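Local atomic coordinates of mandelate racemase/muconate lactonizing protein (Paenibacillus sp., PDB entry 3V5C), a protein that probably dehydrates galacturonate as a magnesium-dependent lyase with the enolase fold. Residues 97-100 / 101-105; 323-326 / 327-331; 75-78 / 79-82; 107-111 / 112-116; 295-298 / 299-303. The protein carries 1 engineered substitution. All coordinates share one frame; numbering follows the deposited sequence. Where two conformers were deposited one is given.

Interaction 1. Residues 97-100 / 101-105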
loop_
_atom_site.group_PDB
_atom_site.type_symbol
_atom_site.label_atom_id
_atom_site.label_comp_id
_atom_site.label_asym_id
_atom_site.label_seq_id
_atom_site.Cartn_x
_atom_site.Cartn_y
_atom_site.Cartn_z
ATOM N N TYR A 97 -0.341 2.524 14.525
ATOM C CA TYR A 97 -0.172 3.785 13.832
ATOM C C TYR A 97 -0.288 4.992 14.765
ATOM O O TYR A 97 0.607 5.827 14.794
ATOM C CB TYR A 97 -1.070 3.883 12.578
ATOM C CG TYR A 97 -0.568 3.019 11.434
ATOM C CD1 TYR A 97 0.652 3.300 10.817
ATOM C CD2 TYR A 97 -1.283 1.907 10.976
ATOM C CE1 TYR A 97 1.153 2.547 9.782
ATOM C CE2 TYR A 97 -0.787 1.142 9.911
ATOM C CZ TYR A 97 0.448 1.466 9.336
ATOM O OH TYR A 97 0.968 0.742 8.283
ATOM N N PRO A 98 -1.381 5.088 15.539
ATOM C CA PRO A 98 -1.380 6.179 16.528
ATOM C C PRO A 98 -0.163 6.141 17.478
ATOM O O PRO A 98 0.326 7.204 17.870
ATOM C CB PRO A 98 -2.676 5.950 17.323
ATOM C CG PRO A 98 -3.538 5.061 16.431
ATOM C CD PRO A 98 -2.601 4.256 15.581
ATOM N N VAL A 99 0.306 4.958 17.868
ATOM C CA VAL A 99 1.459 4.897 18.771
ATOM C C VAL A 99 2.749 5.357 18.091
ATOM O O VAL A 99 3.541 6.129 18.661
ATOM C CB VAL A 99 1.621 3.483 19.385
ATOM C CG1 VAL A 99 3.011 3.303 19.972
ATOM C CG2 VAL A 99 0.563 3.289 20.456
ATOM N N LEU A 100 2.957 4.927 16.860
ATOM C CA LEU A 100 4.138 5.378 16.140
ATOM C C LEU A 100 4.082 6.890 15.903
ATOM O O LEU A 100 5.099 7.579 15.992
ATOM C CB LEU A 100 4.303 4.600 14.827
ATOM C CG LEU A 100 4.790 3.162 15.004
ATOM C CD1 LEU A 100 4.603 2.394 13.712
ATOM C CD2 LEU A 100 6.248 3.138 15.416
ATOM N N ASP A 101 2.905 7.414 15.572
ATOM C CA ASP A 101 2.774 8.851 15.374
ATOM C C ASP A 101 3.087 9.559 16.684
ATOM O O ASP A 101 3.774 10.577 16.699
ATOM C CB ASP A 101 1.359 9.206 14.930
ATOM C CG ASP A 101 1.230 10.669 14.523
ATOM O OD1 ASP A 101 2.082 11.140 13.755
ATOM O OD2 ASP A 101 0.297 11.342 14.981
ATOM N N TRP A 102 2.578 9.000 17.778
ATOM C CA TRP A 102 2.770 9.589 19.105
ATOM C C TRP A 102 4.262 9.679 19.407
ATOM O O TRP A 102 4.745 10.736 19.824
ATOM C CB TRP A 102 2.042 8.797 20.197
ATOM C CG TRP A 102 2.143 9.482 21.535
ATOM C CD1 TRP A 102 1.240 10.336 22.076
ATOM C CD2 TRP A 102 3.221 9.375 22.474
ATOM N NE1 TRP A 102 1.688 10.784 23.309
ATOM C CE2 TRP A 102 2.903 10.204 23.569
ATOM C CE3 TRP A 102 4.422 8.654 22.497
ATOM C CZ2 TRP A 102 3.739 10.321 24.689
ATOM C CZ3 TRP A 102 5.260 8.779 23.602
ATOM C CH2 TRP A 102 4.912 9.613 24.680
ATOM N N LEU A 103 4.980 8.571 19.205
ATOM C CA LEU A 103 6.424 8.537 19.475
ATOM C C LEU A 103 7.142 9.589 18.641
ATOM O O LEU A 103 8.038 10.281 19.132
ATOM C CB LEU A 103 7.014 7.131 19.231
ATOM C CG LEU A 103 6.697 6.028 20.243
ATOM C CD1 LEU A 103 7.117 4.658 19.693
ATOM C CD2 LEU A 103 7.385 6.301 21.582
ATOM N N GLY A 104 6.737 9.727 17.378
ATOM C CA GLY A 104 7.274 10.763 16.520
ATOM C C GLY A 104 7.003 12.162 17.057
ATOM O O GLY A 104 7.904 13.000 17.083
ATOM N N GLN A 105 5.777 12.414 17.516
ATOM C CA GLN A 105 5.452 13.730 18.084
ATOM C C GLN A 105 6.296 14.015 19.330
ATOM O O GLN A 105 6.845 15.115 19.468
ATOM C CB GLN A 105 3.960 13.863 18.422
ATOM C CG GLN A 105 3.004 13.572 17.255
ATOM C CD GLN A 105 3.226 14.460 16.042
ATOM O OE1 GLN A 105 3.517 15.661 16.157
ATOM N NE2 GLN A 105 3.093 13.871 14.868
#
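Val99 and Leu103 meet lightly one turn apart, CG1 of the first 4.3 Å from CD1 of the second, on the buried face of a helix. The tightness of this face comes from its surroundings, since Leu103 also touches Leu3, Ile8 and Leu114. Beneath the pair Leu103 N donates to Val99 O over 2.9 Å, an almost straight bond, and CG of Leu103 hangs 3.5 Å from that same carbonyl oxygen. Next to it the side chain of Trp102 swings clear of the previous turn: with CG anti to the backbone N (chi1 -175°), the CB stays 3.3 Å from Pro98 O while the indole reaches out to Trp12. The helix, 92-107, lies against the antiparallel sheet of the capping domain that precedes the barrel in the enolase superfamily; Pro98 and Val99 touch Ile50 there. Gln105 marks the looser side, being partly exposed and making no contact with 97-100. Its NE2 reaches back 3.1 Å to Asp101 OD1, which it meets from above the carboxylate plane, 43° out of it, although OD1 lies close to the plane of the Gln105 amide. The carboxylate of Asp101 is held further by two backbone N-H groups, Phe365 N at OD1 and Tyr58 N at OD2.

Interaction 2. Residues 323-326 / 327-331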
loop_
_atom_site.group_PDB
_atom_site.type_symbol
_atom_site.label_atom_id
_atom_site.label_comp_id
_atom_site.label_asym_id
_atom_site.label_seq_id
_atom_site.Cartn_x
_atom_site.Cartn_y
_atom_site.Cartn_z
ATOM N N GLY A 323 5.352 4.919 2.675
ATOM C CA GLY A 323 6.513 5.770 2.486
ATOM C C GLY A 323 7.494 5.693 3.653
ATOM O O GLY A 323 8.694 5.542 3.438
ATOM N N HIS A 324 6.997 5.758 4.881
ATOM C CA HIS A 324 7.877 5.637 6.043
ATOM C C HIS A 324 8.452 4.231 6.212
ATOM O O HIS A 324 9.607 4.075 6.605
ATOM C CB HIS A 324 7.143 6.049 7.324
ATOM C CG HIS A 324 6.945 7.523 7.456
ATOM N ND1 HIS A 324 7.696 8.300 8.317
ATOM C CD2 HIS A 324 6.090 8.363 6.831
ATOM C CE1 HIS A 324 7.297 9.557 8.222
ATOM N NE2 HIS A 324 6.326 9.623 7.327
ATOM N N LEU A 325 7.660 3.207 5.900
ATOM C CA LEU A 325 8.128 1.832 6.055
ATOM C C LEU A 325 9.371 1.588 5.216
ATOM O O LEU A 325 10.246 0.802 5.581
ATOM C CB LEU A 325 7.046 0.854 5.599
ATOM C CG LEU A 325 7.415 -0.630 5.586
ATOM C CD1 LEU A 325 7.720 -1.107 6.999
ATOM C CD2 LEU A 325 6.281 -1.457 4.972
ATOM N N SER A 326 9.431 2.247 4.063
ATOM C CA SER A 326 10.530 2.030 3.136
ATOM C C SER A 326 11.893 2.209 3.780
ATOM O O SER A 326 12.850 1.578 3.341
ATOM C CB SER A 326 10.395 2.918 1.898
ATOM O OG SER A 326 10.747 4.245 2.208
ATOM N N ALA A 327 11.989 3.050 4.815
ATOM C CA ALA A 327 13.284 3.275 5.458
ATOM C C ALA A 327 13.785 2.065 6.244
ATOM O O ALA A 327 14.966 2.008 6.594
ATOM C CB ALA A 327 13.247 4.522 6.358
ATOM N N ALA A 328 12.898 1.109 6.519
ATOM C CA ALA A 328 13.246 -0.070 7.321
ATOM C C ALA A 328 13.446 -1.342 6.483
ATOM O O ALA A 328 13.732 -2.409 7.035
ATOM C CB ALA A 328 12.176 -0.310 8.379
ATOM N N VAL A 329 13.275 -1.238 5.165
ATOM C CA VAL A 329 13.342 -2.410 4.293
ATOM C C VAL A 329 14.271 -2.112 3.133
ATOM O O VAL A 329 14.103 -1.101 2.444
ATOM C CB VAL A 329 11.945 -2.755 3.762
ATOM C CG1 VAL A 329 11.997 -3.974 2.842
ATOM C CG2 VAL A 329 10.973 -2.989 4.909
ATOM N N ARG A 330 15.273 -2.960 2.939
ATOM C CA ARG A 330 16.261 -2.716 1.909
ATOM C C ARG A 330 15.629 -2.813 0.518
ATOM O O ARG A 330 15.756 -1.896 -0.297
ATOM C CB ARG A 330 17.454 -3.677 2.011
ATOM C CG ARG A 330 18.496 -3.396 0.920
ATOM C CD ARG A 330 19.765 -4.238 1.044
ATOM N NE ARG A 330 19.508 -5.652 0.777
ATOM C CZ ARG A 330 19.458 -6.596 1.719
ATOM N NH1 ARG A 330 19.658 -6.285 2.990
ATOM N NH2 ARG A 330 19.218 -7.854 1.385
ATOM N N ASN A 331 14.964 -3.935 0.252
ATOM C CA ASN A 331 14.431 -4.190 -1.077
ATOM C C ASN A 331 12.992 -3.669 -1.228
ATOM O O ASN A 331 12.124 -4.358 -1.724
ATOM C CB ASN A 331 14.497 -5.688 -1.398
ATOM C CG ASN A 331 15.925 -6.211 -1.520
ATOM O OD1 ASN A 331 16.862 -5.467 -1.788
ATOM N ND2 ASN A 331 16.084 -7.521 -1.334
#
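Peptide planes are the flat groups that meet across this turn, where His324 and Leu325 receive the N-H groups of Ala327 and Ala328. The one ring, the imidazole of His324, takes its neighbours outside the turn: Phe365 is set edge-to-face to it, and the ring of Tyr112 meets it with planes about 40° apart. Its ND1 has Tyr112 N as a probable hydrogen-bond partner, and Tyr350 OH makes a weak bond to NE2. Ala327 N donates to His324 O over 3.2 Å from well above the carbonyl plane, 51° out of it. A shorter bond, 2.8 Å from Ala328 N to Leu325 O, also arrives above its plane.

The apolar contact is slight: Leu325 CD1 comes within 4.3 Å of Val329 CG2. Separately, the CB of Ala328 rests 3.6 Å from Leu325 O. On the polar side, Ser326 OG takes the crowded position between its backbone N and carbonyl carbon (chi1 76°), which lets it donate to Gly323 O at 2.7 Å. Val329 N closes the series with a weak bond of 3.4 Å to Ser326 O. Bonds spanning three residues thus carry the chain from helix 317-325 into the loop before strand 335-337, the last strand of the barrel, which closes onto strand 126-135 as in the modified TIM barrel of the enolase superfamily.

Interaction 3. Residues 75-78 / 79-82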
loop_
_atom_site.group_PDB
_atom_site.type_symbol
_atom_site.label_atom_id
_atom_site.label_comp_id
_atom_site.label_asym_id
_atom_site.label_seq_id
_atom_site.Cartn_x
_atom_site.Cartn_y
_atom_site.Cartn_z
ATOM N N ARG A 75 -2.695 1.476 30.880
ATOM C CA ARG A 75 -1.486 0.703 30.634
ATOM C C ARG A 75 -0.281 1.591 30.317
ATOM O O ARG A 75 -0.415 2.654 29.705
ATOM C CB ARG A 75 -1.717 -0.343 29.535
ATOM C CG ARG A 75 -2.737 -1.428 29.903
ATOM C CD ARG A 75 -2.753 -2.535 28.865
ATOM N NE ARG A 75 -3.898 -3.442 28.992
ATOM C CZ ARG A 75 -3.810 -4.717 29.356
ATOM N NH1 ARG A 75 -2.627 -5.249 29.645
ATOM N NH2 ARG A 75 -4.907 -5.463 29.433
ATOM N N ARG A 76 0.898 1.164 30.759
ATOM C CA ARG A 76 2.138 1.868 30.446
ATOM C C ARG A 76 2.533 1.614 28.991
ATOM O O ARG A 76 2.487 0.474 28.521
ATOM C CB ARG A 76 3.254 1.416 31.393
ATOM C CG ARG A 76 2.865 1.521 32.865
ATOM C CD ARG A 76 3.987 1.092 33.799
ATOM N NE ARG A 76 3.545 1.118 35.197
ATOM C CZ ARG A 76 3.724 2.138 36.033
ATOM N NH1 ARG A 76 4.354 3.236 35.640
ATOM N NH2 ARG A 76 3.271 2.060 37.277
ATOM N N LEU A 77 2.882 2.681 28.277
ATOM C CA LEU A 77 3.317 2.561 26.875
ATOM C C LEU A 77 4.422 1.516 26.718
ATOM O O LEU A 77 4.408 0.733 25.769
ATOM C CB LEU A 77 3.777 3.913 26.313
ATOM C CG LEU A 77 4.416 3.888 24.915
ATOM C CD1 LEU A 77 3.450 3.329 23.867
ATOM C CD2 LEU A 77 4.848 5.286 24.534
ATOM N N LEU A 78 5.384 1.493 27.634
ATOM C CA LEU A 78 6.457 0.496 27.552
ATOM C C LEU A 78 5.924 -0.934 27.508
ATOM O O LEU A 78 6.524 -1.806 26.877
ATOM C CB LEU A 78 7.416 0.611 28.738
ATOM C CG LEU A 78 8.440 1.739 28.697
ATOM C CD1 LEU A 78 9.206 1.767 30.006
ATOM C CD2 LEU A 78 9.396 1.580 27.512
ATOM N N ASP A 79 4.808 -1.175 28.184
ATOM C CA ASP A 79 4.280 -2.528 28.285
ATOM C C ASP A 79 3.614 -2.996 26.989
ATOM O O ASP A 79 3.291 -4.177 26.842
ATOM C CB ASP A 79 3.313 -2.651 29.460
ATOM C CG ASP A 79 4.015 -2.526 30.809
ATOM O OD1 ASP A 79 5.227 -2.837 30.890
ATOM O OD2 ASP A 79 3.349 -2.117 31.775
ATOM N N LEU A 80 3.400 -2.066 26.060
ATOM C CA LEU A 80 2.860 -2.439 24.756
ATOM C C LEU A 80 3.925 -3.088 23.881
ATOM O O LEU A 80 3.615 -3.594 22.805
ATOM C CB LEU A 80 2.293 -1.223 24.026
ATOM C CG LEU A 80 1.279 -0.328 24.733
ATOM C CD1 LEU A 80 0.610 0.557 23.686
ATOM C CD2 LEU A 80 0.254 -1.115 25.504
ATOM N N PHE A 81 5.179 -3.052 24.316
ATOM C CA PHE A 81 6.285 -3.614 23.539
ATOM C C PHE A 81 6.816 -4.865 24.234
ATOM O O PHE A 81 6.754 -4.972 25.460
ATOM C CB PHE A 81 7.410 -2.586 23.382
ATOM C CG PHE A 81 7.023 -1.379 22.575
ATOM C CD1 PHE A 81 7.197 -1.372 21.200
ATOM C CD2 PHE A 81 6.473 -0.256 23.185
ATOM C CE1 PHE A 81 6.834 -0.259 20.447
ATOM C CE2 PHE A 81 6.108 0.853 22.441
ATOM C CZ PHE A 81 6.286 0.851 21.064
ATOM N N ASP A 82 7.316 -5.827 23.465
ATOM C CA ASP A 82 7.924 -6.994 24.095
ATOM C C ASP A 82 9.419 -6.767 24.342
ATOM O O ASP A 82 9.925 -5.651 24.166
ATOM C CB ASP A 82 7.665 -8.275 23.296
ATOM C CG ASP A 82 8.253 -8.231 21.904
ATOM O OD1 ASP A 82 9.111 -7.366 21.635
ATOM O OD2 ASP A 82 7.856 -9.082 21.077
HETATM O O HOH W 1 0.905 -1.562 31.760
#
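Three successive carbonyls, those of Arg76, Leu77 and Leu78, each take the N-H of the residue three places on. Asp79 N donates to Arg76 O over 2.9 Å, Leu80 N to Leu77 O over 3.0 Å, and Phe81 N to Leu78 O over 3.1 Å. Every donor stands more than 50° out of the plane of its carbonyl, in keeping with the tight winding of a 3-10 turn.

The N-H of Arg76 is satisfied by a water, which accepts it at 2.9 Å. That water donates a hydrogen bond to OD2 of Asp79 at 2.5 Å, a length so short that it is best taken with caution. Asp79 CG stands anti to the carbonyl carbon (chi1 -68°), which carries the carboxylate back toward the Arg76 end. The two side chains lie side by side, yet NE of Arg76 and OD2 of Asp79 are not in contact and form no salt bridge; NH1 bonds Ser10 O instead.

Leu77 O has a second neighbour at the edge of the Phe81 ring, with CD2 3.5 Å away. CD1 of Leu77 lies 4.0 Å from CD1 of Leu80, the side chains crossing at about a right angle, and 3.9 Å from CE2 of Phe81. Leu77 and Phe81 both pack on Leu103. The chemistry is accordingly divided: the turn makes three backbone bonds within itself, while others run to Trp12 and Arg88, and it turns Leu77, Leu80 and Phe81 inward, whereas the exposed carboxylate of Asp79 depends at least partly on water.

Interaction 4. Residues 107-111 / 112-116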
loop_
_atom_site.group_PDB
_atom_site.type_symbol
_atom_site.label_atom_id
_atom_site.label_comp_id
_atom_site.label_asym_id
_atom_site.label_seq_id
_atom_site.Cartn_x
_atom_site.Cartn_y
_atom_site.Cartn_z
ATOM N N GLN A 107 9.180 12.657 20.412
ATOM C CA GLN A 107 10.619 12.744 20.156
ATOM C C GLN A 107 10.981 13.787 19.096
ATOM O O GLN A 107 12.166 14.091 18.897
ATOM C CB GLN A 107 11.179 11.386 19.721
ATOM C CG GLN A 107 11.116 10.267 20.749
ATOM C CD GLN A 107 11.789 8.995 20.241
ATOM O OE1 GLN A 107 12.935 9.021 19.780
ATOM N NE2 GLN A 107 11.071 7.881 20.307
ATOM N N GLY A 108 9.976 14.318 18.401
ATOM C CA GLY A 108 10.201 15.301 17.360
ATOM C C GLY A 108 10.959 14.700 16.192
ATOM O O GLY A 108 11.882 15.311 15.664
ATOM N N LYS A 109 10.565 13.492 15.795
ATOM C CA LYS A 109 11.220 12.775 14.706
ATOM C C LYS A 109 10.170 12.165 13.788
ATOM O O LYS A 109 9.107 11.772 14.259
ATOM C CB LYS A 109 12.113 11.663 15.249
ATOM C CG LYS A 109 13.361 12.171 15.977
ATOM C CD LYS A 109 14.150 11.035 16.594
ATOM C CE LYS A 109 15.385 11.572 17.299
ATOM N NZ LYS A 109 16.192 10.481 17.892
ATOM N N PRO A 110 10.455 12.119 12.472
ATOM C CA PRO A 110 9.558 11.375 11.581
ATOM C C PRO A 110 9.702 9.882 11.862
ATOM O O PRO A 110 10.760 9.423 12.291
ATOM C CB PRO A 110 10.099 11.705 10.192
ATOM C CG PRO A 110 11.582 11.922 10.423
ATOM C CD PRO A 110 11.614 12.672 11.742
ATOM N N VAL A 111 8.641 9.120 11.642
ATOM C CA VAL A 111 8.700 7.688 11.898
ATOM C C VAL A 111 9.834 6.999 11.143
ATOM O O VAL A 111 10.492 6.099 11.685
ATOM C CB VAL A 111 7.364 7.021 11.574
ATOM C CG1 VAL A 111 7.518 5.486 11.484
ATOM C CG2 VAL A 111 6.326 7.422 12.626
ATOM N N TYR A 112 10.087 7.421 9.913
ATOM C CA TYR A 112 11.149 6.770 9.157
ATOM C C TYR A 112 12.497 6.795 9.903
ATOM O O TYR A 112 13.230 5.813 9.862
ATOM C CB TYR A 112 11.244 7.276 7.714
ATOM C CG TYR A 112 11.682 8.711 7.527
ATOM C CD1 TYR A 112 13.027 9.065 7.634
ATOM C CD2 TYR A 112 10.764 9.695 7.185
ATOM C CE1 TYR A 112 13.442 10.375 7.433
ATOM C CE2 TYR A 112 11.161 11.008 6.990
ATOM C CZ TYR A 112 12.510 11.339 7.116
ATOM O OH TYR A 112 12.910 12.637 6.911
ATOM N N ASP A 113 12.778 7.879 10.634
ATOM C CA ASP A 113 13.979 7.923 11.479
ATOM C C ASP A 113 13.909 7.020 12.703
ATOM O O ASP A 113 14.927 6.509 13.178
ATOM C CB ASP A 113 14.266 9.341 11.934
ATOM C CG ASP A 113 15.070 10.102 10.937
ATOM O OD1 ASP A 113 15.127 11.342 11.067
ATOM O OD2 ASP A 113 15.652 9.455 10.032
ATOM N N LEU A 114 12.711 6.841 13.235
ATOM C CA LEU A 114 12.529 5.944 14.368
ATOM C C LEU A 114 12.689 4.466 14.009
ATOM O O LEU A 114 13.003 3.656 14.883
ATOM C CB LEU A 114 11.148 6.146 15.013
ATOM C CG LEU A 114 10.807 7.525 15.591
ATOM C CD1 LEU A 114 9.401 7.541 16.205
ATOM C CD2 LEU A 114 11.837 7.966 16.611
ATOM N N VAL A 115 12.458 4.099 12.746
ATOM C CA VAL A 115 12.406 2.673 12.417
ATOM C C VAL A 115 13.481 2.195 11.451
ATOM O O VAL A 115 13.581 1.008 11.166
ATOM C CB VAL A 115 11.034 2.245 11.852
ATOM C CG1 VAL A 115 9.933 2.564 12.830
ATOM C CG2 VAL A 115 10.793 2.879 10.475
ATOM N N SER A 116 14.279 3.115 10.939
ATOM C CA SER A 116 15.265 2.746 9.935
ATOM C C SER A 116 16.303 1.808 10.537
ATOM O O SER A 116 16.787 0.888 9.874
ATOM C CB SER A 116 15.958 3.988 9.387
ATOM O OG SER A 116 16.682 4.625 10.420
#
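Pro110 and Tyr112 provide the ring contact of this corner, a CH-pi interaction in which CG of the proline stands 3.7 Å from the centroid of the phenol ring, 20° off the normal. CB of Pro110 lies over the same ring, 3.4 Å from CE2. The tyrosine can fold back in this way because its CG sits between the backbone N and the carbonyl carbon (chi1 67°).

Apolar contacts follow the helix. CG1 of Val111 meets CG1 of Val115 at 4.0 Å one turn on, and both valines also touch Phe291. Leu114 reaches back across the loop, its CD2 3.8 Å from CD of Lys109, and Leu103 of the preceding helix also touches this leucine. A mixed contact completes the cover of that methyl: OE1 of the Gln107 amide lies 3.5 Å from CD2 of Leu114.

Backbone hydrogen bonding is weak throughout. Pro110 O serves Asp113 N at 3.0 Å and, in another weak and longer bond, Leu114 N, while Val111 O accepts weak bonds from Leu114 N and Val115 N.

Gly108, with positive phi, is the first residue to leave helix 92-107, and the probable bond of Lys109 N to Gly104 O at 3.0 Å spans five residues, consistent with a Schellman motif. Pro110 then takes the N-cap position of helix 111-115. Helix end and helix start together make the connection between helices 92-107 and 111-115, the second of which packs on helices 291-303 and 317-325 of the barrel.

Interaction 5. Residues 295-298 / 299-303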
loop_
_atom_site.group_PDB
_atom_site.type_symbol
_atom_site.label_atom_id
_atom_site.label_comp_id
_atom_site.label_asym_id
_atom_site.label_seq_id
_atom_site.Cartn_x
_atom_site.Cartn_y
_atom_site.Cartn_z
ATOM N N MET A 295 7.784 -4.489 9.250
ATOM C CA MET A 295 9.181 -4.326 9.646
ATOM C C MET A 295 9.881 -5.691 9.783
ATOM O O MET A 295 11.002 -5.896 9.274
ATOM C CB MET A 295 9.269 -3.544 10.954
ATOM C CG MET A 295 8.935 -2.071 10.749
ATOM S SD MET A 295 8.752 -1.143 12.299
ATOM C CE MET A 295 10.208 -1.664 13.203
ATOM N N GLU A 296 9.217 -6.623 10.450
ATOM C CA GLU A 296 9.782 -7.957 10.655
ATOM C C GLU A 296 9.823 -8.741 9.349
ATOM O O GLU A 296 10.834 -9.363 9.002
ATOM C CB GLU A 296 8.993 -8.726 11.719
ATOM C CG GLU A 296 9.091 -8.121 13.109
ATOM C CD GLU A 296 8.277 -8.873 14.141
ATOM O OE1 GLU A 296 8.249 -10.125 14.097
ATOM O OE2 GLU A 296 7.661 -8.202 14.997
ATOM N N LEU A 297 8.717 -8.708 8.619
ATOM C CA LEU A 297 8.640 -9.390 7.336
ATOM C C LEU A 297 9.702 -8.889 6.351
ATOM O O LEU A 297 10.378 -9.685 5.686
ATOM C CB LEU A 297 7.232 -9.248 6.761
ATOM C CG LEU A 297 7.051 -9.850 5.368
ATOM C CD1 LEU A 297 7.303 -11.350 5.404
ATOM C CD2 LEU A 297 5.638 -9.553 4.912
ATOM N N GLY A 298 9.863 -7.572 6.275
ATOM C CA GLY A 298 10.818 -6.974 5.365
ATOM C C GLY A 298 12.225 -7.447 5.641
ATOM O O GLY A 298 12.997 -7.686 4.713
ATOM N N GLU A 299 12.573 -7.567 6.917
ATOM C CA GLU A 299 13.880 -8.112 7.287
ATOM C C GLU A 299 14.060 -9.535 6.762
ATOM O O GLU A 299 15.114 -9.871 6.216
ATOM C CB GLU A 299 14.085 -8.079 8.803
ATOM C CG GLU A 299 14.373 -6.685 9.325
ATOM C CD GLU A 299 14.813 -6.676 10.775
ATOM O OE1 GLU A 299 14.769 -7.747 11.418
ATOM O OE2 GLU A 299 15.207 -5.591 11.263
ATOM N N LYS A 300 13.030 -10.364 6.918
ATOM C CA LYS A 300 13.071 -11.720 6.397
ATOM C C LYS A 300 13.186 -11.754 4.870
ATOM O O LYS A 300 14.004 -12.491 4.309
ATOM C CB LYS A 300 11.861 -12.535 6.868
ATOM C CG LYS A 300 11.791 -13.914 6.237
ATOM C CD LYS A 300 10.622 -14.734 6.752
ATOM C CE LYS A 300 10.713 -16.169 6.230
ATOM N NZ LYS A 300 9.661 -17.037 6.828
ATOM N N LEU A 301 12.372 -10.958 4.183
ATOM C CA LEU A 301 12.432 -10.961 2.729
ATOM C C LEU A 301 13.783 -10.448 2.247
ATOM O O LEU A 301 14.375 -11.029 1.329
ATOM C CB LEU A 301 11.295 -10.136 2.141
ATOM C CG LEU A 301 9.899 -10.622 2.525
ATOM C CD1 LEU A 301 8.826 -9.753 1.869
ATOM C CD2 LEU A 301 9.715 -12.088 2.137
ATOM N N ASP A 302 14.290 -9.379 2.868
ATOM C CA ASP A 302 15.615 -8.866 2.482
ATOM C C ASP A 302 16.666 -9.978 2.593
ATOM O O ASP A 302 17.563 -10.097 1.741
ATOM C CB ASP A 302 16.057 -7.709 3.390
ATOM C CG ASP A 302 15.326 -6.385 3.116
ATOM O OD1 ASP A 302 14.736 -6.187 2.036
ATOM O OD2 ASP A 302 15.367 -5.521 4.029
ATOM N N ALA A 303 16.547 -10.779 3.650
ATOM C CA ALA A 303 17.523 -11.838 3.946
ATOM C C ALA A 303 17.567 -12.903 2.852
ATOM O O ALA A 303 18.571 -13.613 2.683
ATOM C CB ALA A 303 17.221 -12.455 5.315
#
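Leu297 and Leu301 meet slantwise, one turn apart on helix 291-303, the helical arm of the beta-alpha-beta crossover from strand 281-282 to strand 307-308 in the barrel. Two close approaches make up the contact: CG of Leu297 lies 3.9 Å from CD1 of Leu301, and CD1 of Leu297 is equally far from CG of Leu301. Different first torsions allow this. Leu297 has CG anti to its backbone N (chi1 176°), which sends the branched end forward along the helix, whereas Leu301 has CG beside its own N and leans back, its CG 3.3 Å from Leu297 O.

The backbone beneath fixes that spacing, with Leu301 N donating to Leu297 O over 2.8 Å in a nearly straight bond. The two bonds just before it are longer, 3.3 Å from Glu299 N to Met295 O and 3.2 Å from Lys300 N to Glu296 O.

Farther out, Ile271 of helix 270-275 and Tyr284 touch Leu297, and Leu306 touches Leu301, so the leucines lie on the buried side of the helix. Glu296 is salt-bridged to Arg92, and the carboxylate of Asp302 accepts the backbone N-H groups of Arg330 and Asn331, tying the helix to the loop before strand 335-337. Beside that carboxylate, Gly298 O accepts Asp302 N at 2.8 Å with an N-H...O angle of 164°.

In the fold
Interactions 1, 3 and 4 form the capping-domain side of the set. Leu77 CD2 of interaction 3 packs 3.6 Å from Trp102 CZ3 of interaction 1, and the centres of interactions 1 and 4 are about 9 Å apart. Interaction 4 passes the chain of contacts to the barrel: His324 ND1 of interaction 2 lies 3.0 Å from Tyr112 N, a probable hydrogen bond, and Val115 CG1 is 3.9 Å from Met295 SD of interaction 5. Interactions 2 and 5 also pack together, Val329 CG2 lying 4.0 Å from Gly298 CA. The magnesium site, with Glu238 and Asp261, lies beyond them, about 13 Å from the side chain of Leu297.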